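Local coordinates for putative ABC transporter amino acid-binding protein (Sinorhizobium meliloti, PDB 2Q88) that binds the compatible solutes ectoine and hydroxyectoine as the substrate-binding protein of an ABC transporter, at residues A[4-9]-A[49-54]; A[109-114]-A[120-125]; A[229-234]-A[244-249]. All blocks are in the same frame, centred on the assembly; numbering follows the deposited sequence.

Contact 1: A[4-9]-A[49-54]; sequences NKLEEL and LGVADV
Val51 rests one methyl against both Leu6 and Leu9, one helical turn apart on the N-terminal helix 5-12, and the three together join that helix to the loop before strand 53-58 in the first lobe of the type II periplasmic binding protein fold. The residues 49-54 lie where helix 37-48 gives way to strand 53-58, in a beta-alpha-beta crossover that starts from strand 14-19, the strand that follows helix 5-12. Gly50 ends helix 37-48 in a Schellman motif at positive phi (88°), where a CB would be jammed against the carbonyl O of Leu49.

Val51 can be followed outward from its backbone. Its CB points toward the helix but stays back from it, and the two methyls do the touching. CG1, anti to the backbone N (chi1 177°), comes 4.0 Å from Leu9 O. CG2, on the other branch, meets both leucines: it lies 3.9 Å from Leu9 CB and equally near, at 3.9 Å, to Leu6 CD2. One valine methyl thus touches two residues of the helix, and no hydrogen bond joins the two segments. Leu9 and Val51 are buried; Phe46 of helix 37-48 touches both, and Leu214 of helix 212-228 packs on Leu6 and Leu9, so the apolar cluster draws on three helices.

Leu6 lies nearer the surface, and its torsions depart from the staggered values (chi1 -147°) as it extends CD2 toward the loop. That methyl serves two partners. Besides Val51 it meets Leu49, whose side chain crosses that of Leu6 at about a right angle, with Leu6 CD2 4.1 Å from Leu49 CB.

Contact 2: A[109-114]-A[120-125]; sequences NPLGLK and ADNPDA
Two type I beta turns face each other here, Asn109 to Gly112 and Asn122 to Ala125, and the pair is bridged by Leu111 of the first and Asn122 of the second. The closest approach is apolar against polar: Leu111 CG lies 3.6 Å from Asn122 ND2, the leucine crossing the amide side chain at about a right angle.

The same amide nitrogen has a partner of its own in a water that links the turns. Asn122 ND2 donates to this water over 3.0 Å, and the water in turn donates to Leu111 O at 2.6 Å. At the other end of the carboxamide, Asn122 OD1 receives the backbone N of Asp124 at 2.8 Å, an Asx turn in which the donor is tilted 31° from the carbonyl plane. With CG anti to the backbone N (chi1 -179°), the amide turns its nitrogen toward Leu111 and the water while its oxygen serves its own turn.

Both turns belong to the outer edge of the second lobe of this binding-protein fold: the first follows strand 98-106, helix 116-121 comes between, and the second leads into strand 127-129. Ala125 O accepts a hydrogen bond from Arg148 NH1. Putting an alanine in place of Asn122 removes the acceptor of Asp124 N and the donor to the water, and the second turn would probably be freer to shift against Leu111.

Alongside, Leu113 CD1 lies 4.3 Å from Ala125 CB, both residues buried. Leu113 is itself held by the first turn through its backbone, since Asn109 OD1 accepts from Leu113 N at 3.0 Å and Asn109 ND2 donates to Leu113 O at 2.9 Å, the donor standing 55° above that carbonyl's plane.

Contact 3: A[229-234]-A[244-249]; sequences GEFAKI and AAMSTT
The Phe231 ring is the one flat group here, and Ala245 of helix 242-246 meets it at the edge: Ala245 CB sits near the ring plane, 3.7 Å from Phe231 CZ and 4.0 Å from Phe231 CE2. Met246 comes in obliquely, its sulfur 5.2 Å from the ring centroid and 69° off the normal, a Met-aromatic contact. The pi system of the ring has a further partner in Lys226 of helix 212-228, which makes a cation-pi interaction with it.

These short helices, 230-235 and 242-246, form part of the C-terminal end of the type II binding-protein chain, which packs back onto the first lobe. Phe231 also touches Leu222 and Leu225 of helix 212-228 and Ile96 of a loop, and it is buried among them. The ring reaches out from the start of its helix, whose N-cap is Gly229, because CG is anti to the backbone N (chi1 174°).

Ala245 is small enough for the ring edge to come down on its methyl. This is a contact at some remove from the ligand pocket, for the Ala245 side chain is about 14 Å from the bound ectoine.

Met246 is the exposed member of the contact. Its chain runs past that of Phe231 in the opposite direction, and the bend at its end (chi3 68°) turns only the terminal CE; the sulfur itself makes the touch, with Met246 SD 4.0 Å from Phe231 CD2.

The chemistry of the contacts differs with their place in the fold. Contacts 1 and 3 lie on the first lobe, their centres about 23 Å apart, and both lean on helix 212-228; contact 2 is on the far lobe, about 48 Å between centres from contact 1 and on the opposite side of the chain's centre. Contact 3 is the most buried and has an aromatic ring as its hub, whereas contact 1, partly buried, relies on aliphatic branches alone. Contact 2 sits on a more open edge, and there a side-chain amide and a bridging water join the apolar packing. No direct hydrogen bond crosses between the segments of any of the three.

Contact 1: A[4-9]-A[49-54]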
loop_
_atom_site.group_PDB
_atom_site.type_symbol
_atom_site.label_atom_id
_atom_site.label_comp_id
_atom_site.label_asym_id
_atom_site.label_seq_id
_atom_site.Cartn_x
_atom_site.Cartn_y
_atom_site.Cartn_z
ATOM N N ASN A 4 3.423 -19.338 -19.533
ATOM C CA ASN A 4 4.221 -20.245 -18.705
ATOM C C ASN A 4 5.077 -19.540 -17.642
ATOM O O ASN A 4 6.094 -20.072 -17.196
ATOM C CB ASN A 4 5.061 -21.189 -19.570
ATOM C CG ASN A 4 6.016 -20.457 -20.481
ATOM O OD1 ASN A 4 6.929 -19.767 -20.023
ATOM N ND2 ASN A 4 5.826 -20.622 -21.787
ATOM N N LYS A 5 4.644 -18.351 -17.231
ATOM C CA LYS A 5 5.361 -17.560 -16.227
ATOM C C LYS A 5 5.520 -18.286 -14.886
ATOM O O LYS A 5 6.571 -18.189 -14.256
ATOM C CB LYS A 5 4.687 -16.192 -16.032
ATOM C CG LYS A 5 5.375 -15.235 -15.048
ATOM C CD LYS A 5 6.867 -15.046 -15.324
ATOM C CE LYS A 5 7.366 -13.708 -14.810
ATOM N NZ LYS A 5 6.617 -13.236 -13.612
ATOM N N LEU A 6 4.491 -19.012 -14.450
ATOM C CA LEU A 6 4.582 -19.759 -13.196
ATOM C C LEU A 6 5.688 -20.813 -13.283
ATOM O O LEU A 6 6.492 -20.935 -12.367
ATOM C CB LEU A 6 3.250 -20.417 -12.826
ATOM C CG LEU A 6 2.854 -20.565 -11.344
ATOM C CD1 LEU A 6 2.087 -21.862 -11.120
ATOM C CD2 LEU A 6 4.017 -20.467 -10.349
ATOM N N GLU A 7 5.729 -21.562 -14.385
ATOM C CA GLU A 7 6.774 -22.582 -14.586
ATOM C C GLU A 7 8.173 -21.976 -14.454
ATOM O O GLU A 7 9.052 -22.566 -13.827
ATOM C CB GLU A 7 6.637 -23.254 -15.951
ATOM C CG GLU A 7 5.338 -24.013 -16.166
ATOM C CD GLU A 7 4.913 -24.035 -17.627
ATOM O OE1 GLU A 7 5.777 -24.287 -18.502
ATOM O OE2 GLU A 7 3.712 -23.797 -17.906
ATOM N N GLU A 8 8.355 -20.793 -15.043
ATOM C CA GLU A 8 9.619 -20.054 -15.011
ATOM C C GLU A 8 10.022 -19.676 -13.588
ATOM O O GLU A 8 11.187 -19.803 -13.210
ATOM C CB GLU A 8 9.516 -18.793 -15.866
ATOM C CG GLU A 8 9.291 -19.061 -17.346
ATOM C CD GLU A 8 9.423 -17.809 -18.191
ATOM O OE1 GLU A 8 8.769 -16.790 -17.873
ATOM O OE2 GLU A 8 10.186 -17.844 -19.182
ATOM N N LEU A 9 9.050 -19.203 -12.813
ATOM C CA LEU A 9 9.264 -18.843 -11.412
ATOM C C LEU A 9 9.561 -20.058 -10.542
ATOM O O LEU A 9 10.400 -19.992 -9.650
ATOM C CB LEU A 9 8.049 -18.090 -10.856
ATOM C CG LEU A 9 7.760 -16.724 -11.473
ATOM C CD1 LEU A 9 6.590 -16.073 -10.754
ATOM C CD2 LEU A 9 8.995 -15.819 -11.413
ATOM N N LEU A 49 2.274 -22.450 -4.499
ATOM C CA LEU A 49 2.418 -22.621 -5.939
ATOM C C LEU A 49 3.739 -23.293 -6.324
ATOM O O LEU A 49 3.983 -23.526 -7.504
ATOM C CB LEU A 49 2.288 -21.272 -6.670
ATOM C CG LEU A 49 0.943 -20.555 -6.556
ATOM C CD1 LEU A 49 0.982 -19.159 -7.215
ATOM C CD2 LEU A 49 -0.119 -21.436 -7.182
ATOM N N GLY A 50 4.585 -23.589 -5.339
ATOM C CA GLY A 50 5.863 -24.255 -5.596
ATOM C C GLY A 50 7.021 -23.328 -5.912
ATOM O O GLY A 50 8.031 -23.761 -6.490
ATOM N N VAL A 51 6.870 -22.052 -5.544
ATOM C CA VAL A 51 7.936 -21.048 -5.678
ATOM C C VAL A 51 8.468 -20.803 -4.274
ATOM O O VAL A 51 7.794 -20.164 -3.467
ATOM C CB VAL A 51 7.415 -19.726 -6.300
ATOM C CG1 VAL A 51 8.515 -18.676 -6.366
ATOM C CG2 VAL A 51 6.809 -19.963 -7.690
ATOM N N ALA A 52 9.675 -21.303 -4.006
ATOM C CA ALA A 52 10.226 -21.458 -2.648
ATOM C C ALA A 52 10.534 -20.171 -1.861
ATOM O O ALA A 52 10.583 -20.194 -0.624
ATOM C CB ALA A 52 11.476 -22.342 -2.697
ATOM N N ASP A 53 10.768 -19.066 -2.566
ATOM C CA ASP A 53 11.137 -17.808 -1.908
ATOM C C ASP A 53 10.576 -16.606 -2.648
ATOM O O ASP A 53 10.151 -16.722 -3.799
ATOM C CB ASP A 53 12.663 -17.679 -1.829
ATOM C CG ASP A 53 13.134 -16.973 -0.556
ATOM O OD1 ASP A 53 12.350 -16.213 0.062
ATOM O OD2 ASP A 53 14.283 -17.139 -0.083
ATOM N N VAL A 54 10.566 -15.462 -1.964
ATOM C CA VAL A 54 10.317 -14.170 -2.598
ATOM C C VAL A 54 11.572 -13.316 -2.420
ATOM O O VAL A 54 12.272 -13.436 -1.411
ATOM C CB VAL A 54 9.035 -13.446 -2.065
ATOM C CG1 VAL A 54 7.769 -14.171 -2.527
ATOM C CG2 VAL A 54 9.040 -13.301 -0.530
#

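Contact 2: A[109-114]-A[120-125]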
loop_
_atom_site.group_PDB
_atom_site.type_symbol
_atom_site.label_atom_id
_atom_site.label_comp_id
_atom_site.label_asym_id
_atom_site.label_seq_id
_atom_site.Cartn_x
_atom_site.Cartn_y
_atom_site.Cartn_z
ATOM N N ASN A 109 -3.948 20.153 16.432
ATOM C CA ASN A 109 -4.376 20.415 15.049
ATOM C C ASN A 109 -4.673 21.914 14.842
ATOM O O ASN A 109 -5.825 22.309 14.616
ATOM C CB ASN A 109 -5.572 19.521 14.691
ATOM C CG ASN A 109 -5.901 19.527 13.205
ATOM O OD1 ASN A 109 -5.273 20.226 12.416
ATOM N ND2 ASN A 109 -6.897 18.733 12.821
ATOM N N PRO A 110 -3.627 22.745 14.937
ATOM C CA PRO A 110 -3.776 24.204 14.973
ATOM C C PRO A 110 -4.380 24.786 13.701
ATOM O O PRO A 110 -5.008 25.837 13.746
ATOM C CB PRO A 110 -2.335 24.692 15.123
ATOM C CG PRO A 110 -1.514 23.598 14.562
ATOM C CD PRO A 110 -2.211 22.350 15.007
ATOM N N LEU A 111 -4.191 24.099 12.581
ATOM C CA LEU A 111 -4.716 24.562 11.301
ATOM C C LEU A 111 -6.099 23.985 11.009
ATOM O O LEU A 111 -6.684 24.273 9.974
ATOM C CB LEU A 111 -3.731 24.223 10.184
ATOM C CG LEU A 111 -2.684 25.268 9.780
ATOM C CD1 LEU A 111 -2.140 26.086 10.941
ATOM C CD2 LEU A 111 -1.567 24.612 8.994
ATOM N N GLY A 112 -6.613 23.174 11.935
ATOM C CA GLY A 112 -7.945 22.574 11.811
ATOM C C GLY A 112 -8.108 21.776 10.533
ATOM O O GLY A 112 -9.119 21.903 9.844
ATOM N N LEU A 113 -7.104 20.962 10.220
ATOM C CA LEU A 113 -7.101 20.144 9.009
ATOM C C LEU A 113 -7.688 18.760 9.289
ATOM O O LEU A 113 -7.096 17.974 10.030
ATOM C CB LEU A 113 -5.677 20.020 8.437
ATOM C CG LEU A 113 -4.902 21.312 8.140
ATOM C CD1 LEU A 113 -3.428 21.017 7.852
ATOM C CD2 LEU A 113 -5.526 22.088 6.987
ATOM N N LYS A 114 -8.856 18.484 8.705
ATOM C CA LYS A 114 -9.594 17.227 8.920
ATOM C C LYS A 114 -9.891 16.493 7.599
ATOM O O LYS A 114 -10.274 15.318 7.600
ATOM C CB LYS A 114 -10.921 17.498 9.660
ATOM C CG LYS A 114 -10.792 18.208 11.004
ATOM C CD LYS A 114 -12.163 18.618 11.521
ATOM C CE LYS A 114 -12.076 19.498 12.765
ATOM N NZ LYS A 114 -13.449 19.914 13.233
ATOM N N ALA A 120 -6.445 22.159 0.918
ATOM C CA ALA A 120 -6.560 22.951 -0.300
ATOM C C ALA A 120 -6.980 24.387 0.011
ATOM O O ALA A 120 -6.488 25.331 -0.609
ATOM C CB ALA A 120 -7.540 22.305 -1.262
ATOM N N ASP A 121 -7.874 24.537 0.984
ATOM C CA ASP A 121 -8.433 25.842 1.387
ATOM C C ASP A 121 -7.457 26.799 2.090
ATOM O O ASP A 121 -7.677 28.010 2.106
ATOM C CB ASP A 121 -9.641 25.618 2.296
ATOM C CG ASP A 121 -10.849 25.052 1.555
ATOM O OD1 ASP A 121 -10.918 25.157 0.310
ATOM O OD2 ASP A 121 -11.793 24.490 2.146
ATOM N N ASN A 122 -6.409 26.256 2.694
ATOM C CA ASN A 122 -5.415 27.053 3.417
ATOM C C ASN A 122 -4.140 27.132 2.583
ATOM O O ASN A 122 -3.471 26.123 2.415
ATOM C CB ASN A 122 -5.136 26.399 4.783
ATOM C CG ASN A 122 -4.137 27.169 5.622
ATOM O OD1 ASN A 122 -3.367 27.982 5.108
ATOM N ND2 ASN A 122 -4.147 26.920 6.932
ATOM N N PRO A 123 -3.799 28.311 2.043
ATOM C CA PRO A 123 -2.617 28.449 1.173
ATOM C C PRO A 123 -1.283 28.283 1.892
ATOM O O PRO A 123 -0.241 28.192 1.236
ATOM C CB PRO A 123 -2.744 29.878 0.628
ATOM C CG PRO A 123 -4.145 30.246 0.876
ATOM C CD PRO A 123 -4.502 29.596 2.190
ATOM N N ASP A 124 -1.302 28.236 3.220
ATOM C CA ASP A 124 -0.077 27.985 3.979
ATOM C C ASP A 124 0.193 26.506 4.127
ATOM O O ASP A 124 1.345 26.117 4.295
ATOM C CB ASP A 124 -0.139 28.605 5.373
ATOM C CG ASP A 124 -0.290 30.097 5.337
ATOM O OD1 ASP A 124 0.095 30.731 4.321
ATOM O OD2 ASP A 124 -0.786 30.724 6.291
ATOM N N ALA A 125 -0.861 25.687 4.055
ATOM C CA ALA A 125 -0.778 24.273 4.430
ATOM C C ALA A 125 -0.037 23.432 3.404
ATOM O O ALA A 125 -0.384 23.415 2.222
ATOM C CB ALA A 125 -2.171 23.695 4.672
HETATM O O HOH W 1 -6.791 25.950 7.971
#

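Contact 3: A[229-234]-A[244-249]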
loop_
_atom_site.group_PDB
_atom_site.type_symbol
_atom_site.label_atom_id
_atom_site.label_comp_id
_atom_site.label_asym_id
_atom_site.label_seq_id
_atom_site.Cartn_x
_atom_site.Cartn_y
_atom_site.Cartn_z
ATOM N N GLY A 229 -9.723 -19.701 6.585
ATOM C CA GLY A 229 -9.462 -18.816 7.714
ATOM C C GLY A 229 -7.985 -18.511 7.881
ATOM O O GLY A 229 -7.593 -17.738 8.766
ATOM N N GLU A 230 -7.156 -19.111 7.029
ATOM C CA GLU A 230 -5.717 -18.894 7.099
ATOM C C GLU A 230 -5.349 -17.468 6.687
ATOM O O GLU A 230 -4.406 -16.890 7.219
ATOM C CB GLU A 230 -4.978 -19.923 6.245
ATOM C CG GLU A 230 -3.459 -19.904 6.392
ATOM C CD GLU A 230 -2.971 -20.281 7.790
ATOM O OE1 GLU A 230 -3.667 -21.036 8.512
ATOM O OE2 GLU A 230 -1.866 -19.830 8.160
ATOM N N PHE A 231 -6.107 -16.916 5.739
ATOM C CA PHE A 231 -6.009 -15.506 5.338
ATOM C C PHE A 231 -6.077 -14.569 6.549
ATOM O O PHE A 231 -5.172 -13.759 6.760
ATOM C CB PHE A 231 -7.101 -15.207 4.294
ATOM C CG PHE A 231 -7.229 -13.755 3.893
ATOM C CD1 PHE A 231 -6.247 -13.125 3.133
ATOM C CD2 PHE A 231 -8.371 -13.043 4.227
ATOM C CE1 PHE A 231 -6.393 -11.787 2.744
ATOM C CE2 PHE A 231 -8.530 -11.703 3.845
ATOM C CZ PHE A 231 -7.541 -11.080 3.100
ATOM N N ALA A 232 -7.128 -14.712 7.359
ATOM C CA ALA A 232 -7.287 -13.918 8.575
ATOM C C ALA A 232 -6.132 -14.132 9.546
ATOM O O ALA A 232 -5.666 -13.180 10.151
ATOM C CB ALA A 232 -8.629 -14.214 9.256
ATOM N N LYS A 233 -5.653 -15.366 9.666
ATOM C CA LYS A 233 -4.559 -15.675 10.606
ATOM C C LYS A 233 -3.274 -14.947 10.217
ATOM O O LYS A 233 -2.463 -14.606 11.081
ATOM C CB LYS A 233 -4.295 -17.187 10.700
ATOM C CG LYS A 233 -5.390 -17.977 11.381
ATOM C CD LYS A 233 -5.847 -17.312 12.677
ATOM C CE LYS A 233 -6.763 -18.228 13.470
ATOM N NZ LYS A 233 -7.975 -18.568 12.696
ATOM N N ILE A 234 -3.094 -14.703 8.920
ATOM C CA ILE A 234 -1.893 -14.018 8.444
ATOM C C ILE A 234 -1.997 -12.496 8.621
ATOM O O ILE A 234 -1.088 -11.871 9.180
ATOM C CB ILE A 234 -1.577 -14.393 6.971
ATOM C CG1 ILE A 234 -1.108 -15.853 6.879
ATOM C CG2 ILE A 234 -0.521 -13.452 6.396
ATOM C CD1 ILE A 234 -1.119 -16.411 5.450
ATOM N N ALA A 244 -13.404 -7.146 5.801
ATOM C CA ALA A 244 -13.387 -6.061 4.810
ATOM C C ALA A 244 -12.942 -6.514 3.416
ATOM O O ALA A 244 -13.585 -6.176 2.421
ATOM C CB ALA A 244 -12.540 -4.900 5.295
ATOM N N ALA A 245 -11.842 -7.267 3.337
ATOM C CA ALA A 245 -11.360 -7.769 2.058
ATOM C C ALA A 245 -12.346 -8.767 1.464
ATOM O O ALA A 245 -12.668 -8.710 0.274
ATOM C CB ALA A 245 -9.980 -8.401 2.202
ATOM N N MET A 246 -12.844 -9.662 2.310
ATOM C CA MET A 246 -13.817 -10.674 1.892
ATOM C C MET A 246 -15.229 -10.122 1.592
ATOM O O MET A 246 -16.077 -10.843 1.057
ATOM C CB MET A 246 -13.860 -11.800 2.931
ATOM C CG MET A 246 -12.550 -12.603 2.975
ATOM S SD MET A 246 -12.363 -13.680 4.403
ATOM C CE MET A 246 -13.649 -14.888 4.062
ATOM N N SER A 247 -15.475 -8.853 1.920
ATOM C CA SER A 247 -16.762 -8.201 1.611
ATOM C C SER A 247 -16.792 -7.560 0.220
ATOM O O SER A 247 -17.824 -7.029 -0.205
ATOM C CB SER A 247 -17.097 -7.135 2.659
ATOM O OG SER A 247 -17.368 -7.724 3.921
ATOM N N THR A 248 -15.666 -7.596 -0.491
ATOM C CA THR A 248 -15.585 -6.893 -1.779
ATOM C C THR A 248 -14.852 -7.700 -2.862
ATOM O O THR A 248 -14.439 -8.837 -2.622
ATOM C CB THR A 248 -15.017 -5.440 -1.577
ATOM O OG1 THR A 248 -15.102 -4.704 -2.805
ATOM C CG2 THR A 248 -13.510 -5.444 -1.225
ATOM N N THR A 249 -14.733 -7.142 -4.066
ATOM C CA THR A 249 -14.093 -7.854 -5.174
ATOM C C THR A 249 -13.244 -6.908 -5.996
ATOM O O THR A 249 -13.408 -5.690 -5.910
ATOM C CB THR A 249 -15.125 -8.517 -6.120
ATOM O OG1 THR A 249 -15.944 -7.503 -6.715
ATOM C CG2 THR A 249 -16.102 -9.412 -5.370
#